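C protein alpha-antigen (PDB 1YWM) is a cell-wall-anchored surface protein of group B Streptococcus that may play a role in virulence and immunity, represented here by its N-terminal domain. Local coordinates at residues Y69-G74 against A90-N95; G39-D44 against V116-Y121; T152-I157 against V176-L181; T125-I130 against D160-P165; S24-N29 against I59-G64. All blocks are in the same frame, centred on the assembly; numbering follows the deposited sequence.

Contact 1: Y69-G74 against A90-N95; sequences YVFRQG and ASLTYN
Y69-Q73 and A90-N95 run antiparallel as neighbouring strands, their short axes 155° apart in direction. Four backbone hydrogen bonds join them, two at the hydrogen-bonded pair V70 with T93 and two at R72 with S91. On the face that carries Y69, F71, L92 and Y94, F71 and L92 lie side by side and point the same way. L92 CD1 is the shared atom: it meets F71 CE2 at 3.7 Å and Y69 CB at 3.9 Å. Y69 CG sits between the backbone N and the carbonyl carbon (chi1 64°), and the ring leads away from A90-N95. Y69 CB still packs on Y94 CE1 at 4.0 Å. The other face, with V70, R72, S91 and T93, is more polar. There one water donates to V70 O at 2.8 Å. The same water is hydrogen-bonded to S91 OG at 2.7 Å and T93 OG1 at 2.9 Å, so it ties both strands together beside the backbone bonds. V70 CG2 and N95 ND2 approach to 3.5 Å at one end, while R72 turns its end away to a cation-pi contact with Y77. The pair lies inside the mixed sheet of the fibronectin-like beta sandwich. Strand 76-78 flanks Y69-Q73, and strand 113-121 flanks A90-N95. F71 also reaches I43 of strand 40-44, and Y94 OH bonds to P55 O.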
# COMPACT_ATOMS: atom_id res chain seq x y z
N TYR A 69 16.20 -7.32 -7.73
CA TYR A 69 15.27 -7.78 -6.69
C TYR A 69 14.64 -9.11 -7.03
O TYR A 69 14.49 -9.47 -8.20
CB TYR A 69 14.19 -6.73 -6.41
CG TYR A 69 13.26 -6.41 -7.55
CD1 TYR A 69 13.44 -5.27 -8.33
CD2 TYR A 69 12.16 -7.22 -7.80
CE1 TYR A 69 12.53 -4.95 -9.38
CE2 TYR A 69 11.27 -6.94 -8.82
CZ TYR A 69 11.45 -5.79 -9.59
OH TYR A 69 10.54 -5.55 -10.59
N VAL A 70 14.25 -9.85 -6.00
CA VAL A 70 13.58 -11.13 -6.22
C VAL A 70 12.56 -11.21 -5.12
O VAL A 70 12.89 -11.01 -3.95
CB VAL A 70 14.51 -12.40 -6.07
CG1 VAL A 70 13.72 -13.65 -6.56
CG2 VAL A 70 15.77 -12.25 -6.87
N PHE A 71 11.33 -11.50 -5.50
CA PHE A 71 10.27 -11.77 -4.53
C PHE A 71 10.15 -13.28 -4.38
O PHE A 71 10.32 -14.03 -5.35
CB PHE A 71 8.92 -11.23 -5.04
CG PHE A 71 8.85 -9.72 -5.13
CD1 PHE A 71 8.88 -9.08 -6.37
CD2 PHE A 71 8.69 -8.95 -3.98
CE1 PHE A 71 8.78 -7.68 -6.47
CE2 PHE A 71 8.61 -7.54 -4.07
CZ PHE A 71 8.64 -6.91 -5.32
N ARG A 72 9.81 -13.73 -3.18
CA ARG A 72 9.43 -15.12 -2.98
C ARG A 72 8.05 -15.08 -2.33
O ARG A 72 7.88 -14.43 -1.29
CB ARG A 72 10.41 -15.75 -2.00
CG ARG A 72 10.03 -17.14 -1.60
CD ARG A 72 10.31 -18.12 -2.66
NE ARG A 72 9.95 -19.49 -2.29
CZ ARG A 72 9.98 -20.50 -3.15
NH1 ARG A 72 10.42 -20.28 -4.39
NH2 ARG A 72 9.62 -21.73 -2.76
N GLN A 73 7.10 -15.77 -2.94
CA GLN A 73 5.74 -15.85 -2.43
C GLN A 73 5.19 -17.22 -2.77
O GLN A 73 5.24 -17.63 -3.92
CB GLN A 73 4.87 -14.79 -3.10
CG GLN A 73 3.45 -14.78 -2.52
CD GLN A 73 2.62 -13.70 -3.13
OE1 GLN A 73 2.81 -13.34 -4.29
NE2 GLN A 73 1.69 -13.18 -2.35
N GLY A 74 4.65 -17.92 -1.78
CA GLY A 74 4.22 -19.29 -2.01
C GLY A 74 5.41 -20.15 -2.41
O GLY A 74 6.45 -20.13 -1.74
N ALA A 90 5.17 -12.33 2.16
CA ALA A 90 6.11 -12.76 1.13
C ALA A 90 7.46 -12.24 1.58
O ALA A 90 7.60 -11.74 2.71
CB ALA A 90 5.69 -12.18 -0.23
N SER A 91 8.47 -12.34 0.72
CA SER A 91 9.74 -11.71 1.01
C SER A 91 10.22 -10.97 -0.22
O SER A 91 9.77 -11.25 -1.38
CB SER A 91 10.78 -12.75 1.47
OG SER A 91 11.23 -13.51 0.35
N LEU A 92 11.07 -9.99 0.05
CA LEU A 92 11.69 -9.14 -0.94
C LEU A 92 13.19 -9.20 -0.63
O LEU A 92 13.61 -9.00 0.53
CB LEU A 92 11.15 -7.70 -0.84
CG LEU A 92 11.91 -6.56 -1.57
CD1 LEU A 92 12.14 -6.79 -3.09
CD2 LEU A 92 11.22 -5.21 -1.36
N THR A 93 13.99 -9.56 -1.64
CA THR A 93 15.44 -9.66 -1.44
C THR A 93 16.13 -8.86 -2.53
O THR A 93 15.70 -8.93 -3.66
CB THR A 93 15.89 -11.11 -1.56
OG1 THR A 93 15.25 -11.89 -0.54
CG2 THR A 93 17.42 -11.22 -1.25
N TYR A 94 17.19 -8.14 -2.18
CA TYR A 94 18.00 -7.46 -3.16
C TYR A 94 19.32 -8.24 -3.20
O TYR A 94 20.01 -8.36 -2.19
CB TYR A 94 18.24 -6.03 -2.72
CG TYR A 94 16.95 -5.22 -2.72
CD1 TYR A 94 16.51 -4.59 -3.89
CD2 TYR A 94 16.16 -5.17 -1.57
CE1 TYR A 94 15.30 -3.84 -3.90
CE2 TYR A 94 14.94 -4.43 -1.57
CZ TYR A 94 14.54 -3.77 -2.73
OH TYR A 94 13.37 -3.03 -2.71
N ASN A 95 19.62 -8.79 -4.35
CA ASN A 95 20.91 -9.44 -4.57
C ASN A 95 21.84 -8.36 -5.13
O ASN A 95 21.50 -7.71 -6.09
CB ASN A 95 20.72 -10.61 -5.56
CG ASN A 95 19.91 -11.78 -4.93
OD1 ASN A 95 20.01 -12.02 -3.74
ND2 ASN A 95 19.07 -12.45 -5.73
O HOH W 1 12.82 -12.77 -1.76

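Contact 2: G39-D44 against V116-Y121; sequences GNAYID and VALTIY
The ring of Y121 has D44 CB over one face, 3.8 Å from the ring centroid in a CH-pi contact. Y42 CB lies at its edge, with 4.1 Å to Y121 CE1. The D44 carboxylate is stacked on the ring, its plane 27° from the ring plane, and D44 OD2 comes to 3.4 Å from Y121 CE2. D44 CG is anti to the backbone N (chi1 -175°), which places the carboxyl carbon near the ring. D44 OD2 bonds to S123 OG, and D44 OD1 caps the backbone N of Y46 as the N-cap of helix 45-49. The Y42 ring lies alongside T119, pointing the same way, with Y42 CD2 3.5 Å from T119 CB. A water stands above one face of this ring, toward the rim. It donates to A41 O and is hydrogen-bonded to T119 OG1 at 2.7 Å. A41, I43, L118 and I120 point to the other face of the sheet. There L118 CD1 meets A41 CB at 3.9 Å and I43 CG1 at 4.0 Å. Four backbone hydrogen bonds hold the strands in parallel register, the straightest from A41 N to A117 O at 170°. This is the parallel pair of an otherwise antiparallel sheet. Strand 88-97 flanks V116-Y121, and strand 36-37 flanks G39-D44. F71 of strand 66-73 and V48 of helix 45-49 pack on I43, while P165 beyond helix 144-163 packs on Y42.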
# COMPACT_ATOMS: atom_id res chain seq x y z
N GLY A 39 11.30 -0.92 9.12
CA GLY A 39 12.28 -1.75 8.42
C GLY A 39 11.67 -2.87 7.59
O GLY A 39 12.40 -3.72 7.07
N ASN A 40 10.34 -2.87 7.47
CA ASN A 40 9.64 -3.84 6.65
C ASN A 40 9.07 -3.19 5.39
O ASN A 40 8.88 -1.96 5.34
CB ASN A 40 8.51 -4.48 7.45
CG ASN A 40 9.01 -5.13 8.69
OD1 ASN A 40 10.15 -5.61 8.73
ND2 ASN A 40 8.19 -5.12 9.73
N ALA A 41 8.82 -4.01 4.37
CA ALA A 41 8.29 -3.47 3.14
C ALA A 41 6.81 -3.78 2.99
O ALA A 41 6.32 -4.80 3.48
CB ALA A 41 9.08 -3.97 1.91
N TYR A 42 6.13 -2.90 2.26
CA TYR A 42 4.71 -3.06 1.91
C TYR A 42 4.51 -2.62 0.49
O TYR A 42 5.07 -1.60 0.09
CB TYR A 42 3.85 -2.11 2.75
CG TYR A 42 3.85 -2.43 4.20
CD1 TYR A 42 4.93 -2.09 5.02
CD2 TYR A 42 2.75 -3.05 4.78
CE1 TYR A 42 4.93 -2.41 6.38
CE2 TYR A 42 2.73 -3.34 6.15
CZ TYR A 42 3.82 -3.02 6.92
OH TYR A 42 3.79 -3.30 8.28
N ILE A 43 3.69 -3.35 -0.24
CA ILE A 43 3.39 -3.05 -1.64
C ILE A 43 1.89 -3.25 -1.85
O ILE A 43 1.33 -4.28 -1.45
CB ILE A 43 4.20 -3.98 -2.58
CG1 ILE A 43 5.69 -3.58 -2.55
CG2 ILE A 43 3.64 -3.94 -4.01
CD1 ILE A 43 6.63 -4.55 -3.40
N ASP A 44 1.26 -2.24 -2.44
CA ASP A 44 -0.18 -2.26 -2.71
C ASP A 44 -0.32 -2.60 -4.19
O ASP A 44 0.21 -1.86 -5.04
CB ASP A 44 -0.73 -0.86 -2.42
CG ASP A 44 -2.24 -0.78 -2.55
OD1 ASP A 44 -2.91 -1.74 -3.03
OD2 ASP A 44 -2.81 0.25 -2.18
N VAL A 116 14.20 -8.44 3.15
CA VAL A 116 13.20 -7.57 3.76
C VAL A 116 11.87 -8.36 3.89
O VAL A 116 11.40 -8.95 2.93
CB VAL A 116 12.94 -6.29 2.88
CG1 VAL A 116 12.27 -5.23 3.69
CG2 VAL A 116 14.28 -5.71 2.28
N ALA A 117 11.27 -8.38 5.08
CA ALA A 117 9.92 -8.93 5.22
C ALA A 117 8.97 -8.05 4.38
O ALA A 117 9.16 -6.83 4.34
CB ALA A 117 9.49 -8.87 6.67
N LEU A 118 8.01 -8.68 3.71
CA LEU A 118 7.14 -8.00 2.74
C LEU A 118 5.67 -8.33 3.05
O LEU A 118 5.30 -9.48 3.26
CB LEU A 118 7.46 -8.44 1.30
CG LEU A 118 6.50 -7.93 0.22
CD1 LEU A 118 6.55 -6.36 0.24
CD2 LEU A 118 6.90 -8.49 -1.18
N THR A 119 4.84 -7.30 3.05
CA THR A 119 3.40 -7.46 3.15
C THR A 119 2.77 -7.00 1.84
O THR A 119 2.97 -5.85 1.44
CB THR A 119 2.89 -6.55 4.29
OG1 THR A 119 3.36 -7.05 5.53
CG2 THR A 119 1.30 -6.61 4.39
N ILE A 120 2.03 -7.87 1.16
CA ILE A 120 1.40 -7.45 -0.07
C ILE A 120 -0.09 -7.26 0.24
O ILE A 120 -0.71 -8.10 0.87
CB ILE A 120 1.56 -8.50 -1.20
CG1 ILE A 120 3.06 -8.74 -1.51
CG2 ILE A 120 0.84 -8.03 -2.43
CD1 ILE A 120 3.27 -9.99 -2.36
N TYR A 121 -0.65 -6.15 -0.22
CA TYR A 121 -2.07 -5.88 0.00
C TYR A 121 -2.64 -5.28 -1.25
O TYR A 121 -1.92 -5.06 -2.22
CB TYR A 121 -2.25 -4.97 1.22
CG TYR A 121 -1.74 -3.53 1.11
CD1 TYR A 121 -0.37 -3.23 1.22
CD2 TYR A 121 -2.63 -2.46 0.94
CE1 TYR A 121 0.09 -1.89 1.16
CE2 TYR A 121 -2.17 -1.13 0.87
CZ TYR A 121 -0.83 -0.85 1.00
OH TYR A 121 -0.35 0.43 0.94
O HOH W 2 12.34 -6.64 7.23
O HOH W 3 5.88 -6.10 6.02
O HOH W 4 2.32 0.54 0.21

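Contact 3: T152-I157 against V176-L181; sequences TGLDTI and VEVNEL
I157 reaches from helix 144-163 toward V176-L181, and its CB already points that way. CG1 is anti to the carbonyl carbon (chi1 -68°), and chi2 of 171° extends the chain to CD1. I157 CB, CG1 and CG2 stay farther from the second helix, so CD1 carries the contact. I157 CD1 meets V178 CG2 at 3.7 Å. I157 CD1 also lies 3.9 Å from L181 CD1 and 3.9 Å from E177 OE1, so the exposed glutamate borders the apolar patch. L154 adds a second tip, crossing V178 at about a right angle. L154 CD2 touches V178 CG1 at 3.8 Å, and L154 slides past L181 in the opposite direction. L181 CD1 in turn rests on the backbone of G153, 3.6 Å from G153 C. The CD2 branch of L181 is close too, at 4.0 Å from G153 CA. Without a side chain, G153 leaves room for this leucine directly on the helix backbone. No hydrogen bond crosses here. Methyl groups make most of the contact, against each other and the G153 backbone, between two helices whose short axes approach to 10.1 Å and run 165° apart in direction. These are the last two helices of the antiparallel three-helix bundle. Helix 124-137 closes the apolar layer: V133 touches L154 and V178, and I130 touches I157. Polar ties to that helix lie beside the layer, D155 with R134 and N179 with K129.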
# COMPACT_ATOMS: atom_id res chain seq x y z
N THR A 152 -16.53 13.41 4.69
CA THR A 152 -15.42 13.64 5.62
C THR A 152 -14.77 12.30 6.01
O THR A 152 -13.52 12.18 6.08
CB THR A 152 -15.98 14.35 6.93
OG1 THR A 152 -16.26 15.73 6.66
CG2 THR A 152 -14.90 14.40 8.02
N GLY A 153 -15.60 11.31 6.27
CA GLY A 153 -15.10 9.99 6.65
C GLY A 153 -14.38 9.31 5.49
O GLY A 153 -13.31 8.67 5.66
N LEU A 154 -14.97 9.41 4.31
CA LEU A 154 -14.28 8.88 3.12
C LEU A 154 -12.92 9.56 2.88
O LEU A 154 -11.95 8.88 2.50
CB LEU A 154 -15.15 9.04 1.87
CG LEU A 154 -16.52 8.32 1.90
CD1 LEU A 154 -17.21 8.58 0.55
CD2 LEU A 154 -16.42 6.81 2.15
N ASP A 155 -12.86 10.89 3.02
CA ASP A 155 -11.60 11.61 2.85
C ASP A 155 -10.53 11.18 3.84
O ASP A 155 -9.36 11.09 3.48
CB ASP A 155 -11.81 13.12 2.94
CG ASP A 155 -12.64 13.65 1.80
OD1 ASP A 155 -13.06 14.82 1.88
OD2 ASP A 155 -12.92 12.94 0.79
N THR A 156 -10.93 10.92 5.07
CA THR A 156 -10.00 10.46 6.10
C THR A 156 -9.39 9.10 5.72
O THR A 156 -8.15 8.90 5.77
CB THR A 156 -10.74 10.41 7.45
OG1 THR A 156 -11.09 11.76 7.84
CG2 THR A 156 -9.83 9.89 8.56
N ILE A 157 -10.25 8.17 5.31
CA ILE A 157 -9.81 6.87 4.85
C ILE A 157 -8.91 6.99 3.60
O ILE A 157 -7.87 6.32 3.49
CB ILE A 157 -11.02 5.95 4.57
CG1 ILE A 157 -11.72 5.62 5.92
CG2 ILE A 157 -10.53 4.65 3.91
CD1 ILE A 157 -13.08 4.88 5.84
N VAL A 176 -15.56 -2.21 5.49
CA VAL A 176 -16.67 -2.24 6.43
C VAL A 176 -16.95 -0.82 6.95
O VAL A 176 -18.11 -0.42 7.01
CB VAL A 176 -16.45 -3.21 7.64
CG1 VAL A 176 -17.61 -3.10 8.68
CG2 VAL A 176 -16.30 -4.64 7.17
N GLU A 177 -15.90 -0.08 7.35
CA GLU A 177 -16.11 1.31 7.77
C GLU A 177 -16.82 2.15 6.69
O GLU A 177 -17.66 3.02 7.02
CB GLU A 177 -14.78 1.98 8.18
CG GLU A 177 -14.17 1.40 9.46
CD GLU A 177 -12.79 1.97 9.77
OE1 GLU A 177 -12.48 3.07 9.27
OE2 GLU A 177 -12.02 1.33 10.51
N VAL A 178 -16.47 1.92 5.42
CA VAL A 178 -17.02 2.69 4.29
C VAL A 178 -18.50 2.32 4.12
O VAL A 178 -19.34 3.19 3.90
CB VAL A 178 -16.21 2.45 2.99
CG1 VAL A 178 -16.95 3.02 1.73
CG2 VAL A 178 -14.82 3.15 3.10
N ASN A 179 -18.81 1.02 4.22
CA ASN A 179 -20.21 0.58 4.15
C ASN A 179 -21.05 1.21 5.24
O ASN A 179 -22.22 1.60 4.99
CB ASN A 179 -20.31 -0.94 4.33
CG ASN A 179 -19.61 -1.70 3.26
OD1 ASN A 179 -19.43 -1.22 2.15
ND2 ASN A 179 -19.21 -2.94 3.58
N GLU A 180 -20.48 1.28 6.45
CA GLU A 180 -21.13 1.92 7.59
C GLU A 180 -21.32 3.43 7.44
O GLU A 180 -22.40 3.96 7.77
CB GLU A 180 -20.39 1.60 8.91
CG GLU A 180 -20.56 0.15 9.35
CD GLU A 180 -22.04 -0.21 9.58
OE1 GLU A 180 -22.75 0.57 10.26
OE2 GLU A 180 -22.49 -1.26 9.06
N LEU A 181 -20.29 4.12 6.95
CA LEU A 181 -20.41 5.55 6.62
C LEU A 181 -21.58 5.83 5.66
O LEU A 181 -22.34 6.81 5.83
CB LEU A 181 -19.11 6.11 6.00
CG LEU A 181 -17.96 6.45 6.97
CD1 LEU A 181 -16.62 6.56 6.18
CD2 LEU A 181 -18.26 7.74 7.73

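Contact 4: T125-I130 against D160-P165; sequences TLRDKI and DIDNNP
R127 holds D162 with two nitrogens, both on the single oxygen OD2. R127 NH2 is 2.8 Å and R127 NH1 2.9 Å from D162 OD2, and together they make a salt bridge. Both bonds are bent at the hydrogen. Guanidinium and carboxylate are nearly coplanar, 8° apart, and OD2 lies in the guanidinium plane at its edge. NH1 reaches the anti lone pair of OD2, while NH2 meets OD2 nearly along the C-O axis. I161 covers one face of the guanidinium: I161 CD1 stands 3.8 Å from the plane of R127, over its centre, and packs on R127 CG as well. I161 CG1 lies between the backbone N and the carbonyl carbon (chi1 64°), and CD1 continues from it toward helix 124-137. L126 meets I161 tip to tip, with L126 CD2 3.8 Å from I161 CD1. I130 CD1 is a looser neighbour, 4.2 Å from I161 CD1. The next shell fixes the charged groups. R127 NE bonds to S123 OG, and D162 OD1 pairs with K158. Together with R127 this sets two positive charges on the carboxylate, which would favour its ionised form. D160 OD1 accepts from N164 ND2 at 2.9 Å where helix 144-163 ends. The contact joins the start of the first bundle helix to the end of the second, close to the beta sandwich. Helix 168-182 packs against the same side chains, with I175 on L126 and V178 on I130.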
# COMPACT_ATOMS: atom_id res chain seq x y z
N THR A 125 -10.39 -2.74 -4.29
CA THR A 125 -11.84 -2.81 -4.03
C THR A 125 -12.29 -1.72 -3.05
O THR A 125 -13.36 -1.12 -3.22
CB THR A 125 -12.19 -4.18 -3.52
OG1 THR A 125 -11.92 -5.13 -4.58
CG2 THR A 125 -13.71 -4.27 -3.31
N LEU A 126 -11.48 -1.49 -2.01
CA LEU A 126 -11.74 -0.36 -1.12
C LEU A 126 -11.85 0.93 -1.90
O LEU A 126 -12.79 1.72 -1.68
CB LEU A 126 -10.65 -0.25 -0.04
CG LEU A 126 -10.63 0.95 0.92
CD1 LEU A 126 -11.94 0.97 1.75
CD2 LEU A 126 -9.41 0.80 1.85
N ARG A 127 -10.91 1.17 -2.82
CA ARG A 127 -10.93 2.44 -3.55
C ARG A 127 -12.17 2.57 -4.44
O ARG A 127 -12.77 3.64 -4.54
CB ARG A 127 -9.65 2.61 -4.37
CG ARG A 127 -8.42 2.98 -3.51
CD ARG A 127 -7.09 2.95 -4.36
NE ARG A 127 -5.93 3.23 -3.52
CZ ARG A 127 -5.59 4.43 -3.05
NH1 ARG A 127 -4.52 4.54 -2.28
NH2 ARG A 127 -6.31 5.52 -3.34
N ASP A 128 -12.58 1.46 -5.05
CA ASP A 128 -13.81 1.43 -5.85
C ASP A 128 -15.00 1.70 -4.96
O ASP A 128 -15.88 2.48 -5.32
CB ASP A 128 -14.01 0.04 -6.46
CG ASP A 128 -13.13 -0.20 -7.65
OD1 ASP A 128 -12.54 0.78 -8.17
OD2 ASP A 128 -12.96 -1.34 -8.14
N LYS A 129 -15.06 1.02 -3.82
CA LYS A 129 -16.14 1.23 -2.86
C LYS A 129 -16.24 2.69 -2.42
O LYS A 129 -17.34 3.28 -2.32
CB LYS A 129 -16.00 0.31 -1.64
CG LYS A 129 -17.22 0.25 -0.75
CD LYS A 129 -18.43 -0.34 -1.52
CE LYS A 129 -19.61 -0.67 -0.62
NZ LYS A 129 -20.01 0.48 0.25
N ILE A 130 -15.09 3.28 -2.11
CA ILE A 130 -15.07 4.67 -1.72
C ILE A 130 -15.65 5.56 -2.82
O ILE A 130 -16.43 6.47 -2.51
CB ILE A 130 -13.64 5.14 -1.34
CG1 ILE A 130 -13.22 4.56 0.02
CG2 ILE A 130 -13.59 6.70 -1.33
CD1 ILE A 130 -11.68 4.73 0.32
N ASP A 160 -5.45 8.26 4.36
CA ASP A 160 -4.75 7.21 5.09
C ASP A 160 -4.15 6.15 4.14
O ASP A 160 -2.95 5.86 4.19
CB ASP A 160 -5.72 6.63 6.10
CG ASP A 160 -5.08 5.58 7.01
OD1 ASP A 160 -3.85 5.56 7.18
OD2 ASP A 160 -5.76 4.74 7.61
N ILE A 161 -4.97 5.62 3.22
CA ILE A 161 -4.47 4.59 2.32
C ILE A 161 -3.55 5.18 1.24
O ILE A 161 -2.72 4.45 0.70
CB ILE A 161 -5.59 3.71 1.73
CG1 ILE A 161 -6.57 4.52 0.84
CG2 ILE A 161 -6.31 2.91 2.88
CD1 ILE A 161 -7.61 3.63 0.10
N ASP A 162 -3.68 6.47 0.96
CA ASP A 162 -2.79 7.09 -0.03
C ASP A 162 -1.40 7.21 0.56
O ASP A 162 -0.40 7.12 -0.15
CB ASP A 162 -3.28 8.49 -0.45
CG ASP A 162 -4.41 8.43 -1.46
OD1 ASP A 162 -5.06 9.48 -1.71
OD2 ASP A 162 -4.71 7.39 -2.07
N ASN A 163 -1.34 7.45 1.84
CA ASN A 163 -0.07 7.79 2.49
C ASN A 163 0.61 6.66 3.25
O ASN A 163 1.83 6.64 3.38
CB ASN A 163 -0.27 9.00 3.40
CG ASN A 163 -0.54 10.29 2.60
OD1 ASN A 163 -0.05 10.45 1.48
ND2 ASN A 163 -1.29 11.21 3.18
N ASN A 164 -0.18 5.70 3.73
CA ASN A 164 0.31 4.78 4.76
C ASN A 164 0.10 3.34 4.34
O ASN A 164 -0.96 2.99 3.78
CB ASN A 164 -0.37 5.03 6.13
CG ASN A 164 -0.23 6.45 6.62
OD1 ASN A 164 0.87 7.02 6.67
ND2 ASN A 164 -1.36 7.04 7.03
N PRO A 165 1.10 2.48 4.56
CA PRO A 165 0.96 1.07 4.19
C PRO A 165 -0.00 0.35 5.13
O PRO A 165 -0.09 0.72 6.30
CB PRO A 165 2.39 0.51 4.36
CG PRO A 165 3.02 1.42 5.40
CD PRO A 165 2.41 2.79 5.17

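Contact 5: S24-N29 against I59-G64; sequences SAATLN and IVLEQG
A short two-stranded antiparallel ladder brings A26-L28 beside I59-L61. T27 and V60 form its hydrogen-bonded pair. V60 N donates to T27 O at 2.6 Å, a short bond, and T27 N donates to V60 O at 2.9 Å. One step outward, E62 N gives a nearly straight bond to A25 O, 175° at hydrogen, so the pairing runs on past the strand ends. The extended E62 side chain runs alongside A25, with E62 OE1 3.8 Å from A25 CB. T27 and V60 lie side by side and point the same way, T27 CG2 being 3.9 Å from V60 CB. This ladder is the smaller sheet of the beta sandwich, facing the mixed sheet through A26, L61 and I59. Apolar groups on that inner side meet across the ladder: A26 CB is 4.1 Å from L61 CD2. I96 of strand 88-97 lies against A26 and L61, V114 of strand 113-121 against A26, and Y94 against I59. At the other end, L28 and I59 cross at about a right angle, L28 CD1 lying 3.9 Å from I59 CG2. The approach to the first strand is shaped by an ST turn. S24 OG is anti to its own backbone N (chi1 176°) and accepts from A26 N at 3.0 Å. D112 bonds to both S24 OG and A25 N, which anchors this turn to the residue just before strand 113-121.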
# COMPACT_ATOMS: atom_id res chain seq x y z
N SER A 24 27.57 -4.52 3.81
CA SER A 24 26.66 -4.46 2.65
C SER A 24 26.78 -3.19 1.84
O SER A 24 26.96 -2.11 2.40
CB SER A 24 25.17 -4.64 3.05
OG SER A 24 24.32 -4.48 1.91
N ALA A 25 26.64 -3.31 0.53
CA ALA A 25 26.71 -2.14 -0.34
C ALA A 25 25.33 -1.54 -0.59
O ALA A 25 25.17 -0.62 -1.41
CB ALA A 25 27.36 -2.54 -1.67
N ALA A 26 24.31 -2.07 0.10
CA ALA A 26 22.95 -1.56 -0.08
C ALA A 26 22.32 -1.24 1.27
O ALA A 26 22.64 -1.86 2.28
CB ALA A 26 22.07 -2.58 -0.82
N THR A 27 21.43 -0.26 1.29
CA THR A 27 20.67 0.01 2.49
C THR A 27 19.23 0.42 2.15
O THR A 27 18.96 1.08 1.15
CB THR A 27 21.39 1.04 3.40
OG1 THR A 27 20.66 1.20 4.62
CG2 THR A 27 21.36 2.42 2.78
N LEU A 28 18.31 0.01 3.01
CA LEU A 28 16.89 0.24 2.79
C LEU A 28 16.60 1.73 2.87
O LEU A 28 17.06 2.39 3.80
CB LEU A 28 16.09 -0.51 3.86
CG LEU A 28 14.76 -1.15 3.50
CD1 LEU A 28 14.91 -2.05 2.30
CD2 LEU A 28 14.22 -1.92 4.71
N ASN A 29 15.89 2.28 1.89
CA ASN A 29 15.48 3.68 1.90
C ASN A 29 14.21 3.92 2.76
O ASN A 29 13.09 3.93 2.25
CB ASN A 29 15.27 4.18 0.47
CG ASN A 29 15.14 5.70 0.39
OD1 ASN A 29 15.06 6.39 1.41
ND2 ASN A 29 15.11 6.22 -0.83
N ILE A 59 15.86 1.02 -2.17
CA ILE A 59 17.19 0.84 -1.58
C ILE A 59 18.17 1.88 -2.08
O ILE A 59 17.98 2.47 -3.14
CB ILE A 59 17.73 -0.56 -1.86
CG1 ILE A 59 17.74 -0.84 -3.36
CG2 ILE A 59 16.96 -1.60 -1.04
CD1 ILE A 59 18.95 -1.60 -3.77
N VAL A 60 19.22 2.10 -1.28
CA VAL A 60 20.28 3.00 -1.69
C VAL A 60 21.55 2.17 -1.88
O VAL A 60 21.95 1.42 -0.99
CB VAL A 60 20.51 4.12 -0.63
CG1 VAL A 60 21.73 4.97 -0.98
CG2 VAL A 60 19.27 4.99 -0.50
N LEU A 61 22.16 2.30 -3.05
CA LEU A 61 23.33 1.51 -3.41
C LEU A 61 24.57 2.36 -3.46
O LEU A 61 24.56 3.50 -3.96
CB LEU A 61 23.15 0.93 -4.80
CG LEU A 61 22.38 -0.35 -4.95
CD1 LEU A 61 21.98 -0.41 -6.39
CD2 LEU A 61 23.30 -1.53 -4.55
N GLU A 62 25.64 1.78 -2.94
CA GLU A 62 26.98 2.33 -3.07
C GLU A 62 27.42 2.36 -4.53
O GLU A 62 27.01 1.51 -5.35
CB GLU A 62 27.95 1.48 -2.23
CG GLU A 62 28.19 2.02 -0.82
CD GLU A 62 28.86 1.01 0.10
OE1 GLU A 62 29.70 0.18 -0.37
OE2 GLU A 62 28.56 1.06 1.32
N GLN A 63 28.25 3.34 -4.87
CA GLN A 63 28.82 3.43 -6.21
C GLN A 63 29.57 2.13 -6.54
O GLN A 63 30.24 1.56 -5.68
CB GLN A 63 29.76 4.65 -6.31
CG GLN A 63 30.14 5.05 -7.75
CD GLN A 63 31.47 4.45 -8.22
OE1 GLN A 63 31.68 4.26 -9.42
NE2 GLN A 63 32.36 4.14 -7.27
N GLY A 64 29.40 1.66 -7.77
CA GLY A 64 30.07 0.47 -8.25
C GLY A 64 29.28 -0.81 -8.06
O GLY A 64 29.73 -1.88 -8.46

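Overall arrangement
Contacts 1, 2 and 5 build the beta sandwich, and contacts 3 and 4 the three-helix bundle. Contact 4 is buried near the chain's centre; the others are partly buried, contact 5 farthest out. Contacts 1 and 2 share one sheet, where F71 packs on L118. Contact 5 is the opposing layer, touching contact 1 through I59 on Y94 and contact 2 through L28 on V116. Backbone hydrogen bonds dominate these three; the strands are parallel only in contact 2. Contacts 3 and 4 share helix 144-163 and rely on side chains: apolar, with no hydrogen bond, across contact 3, apolar plus a salt bridge in contact 4. Y42 and Y121 pack on P165, joining sandwich and bundle.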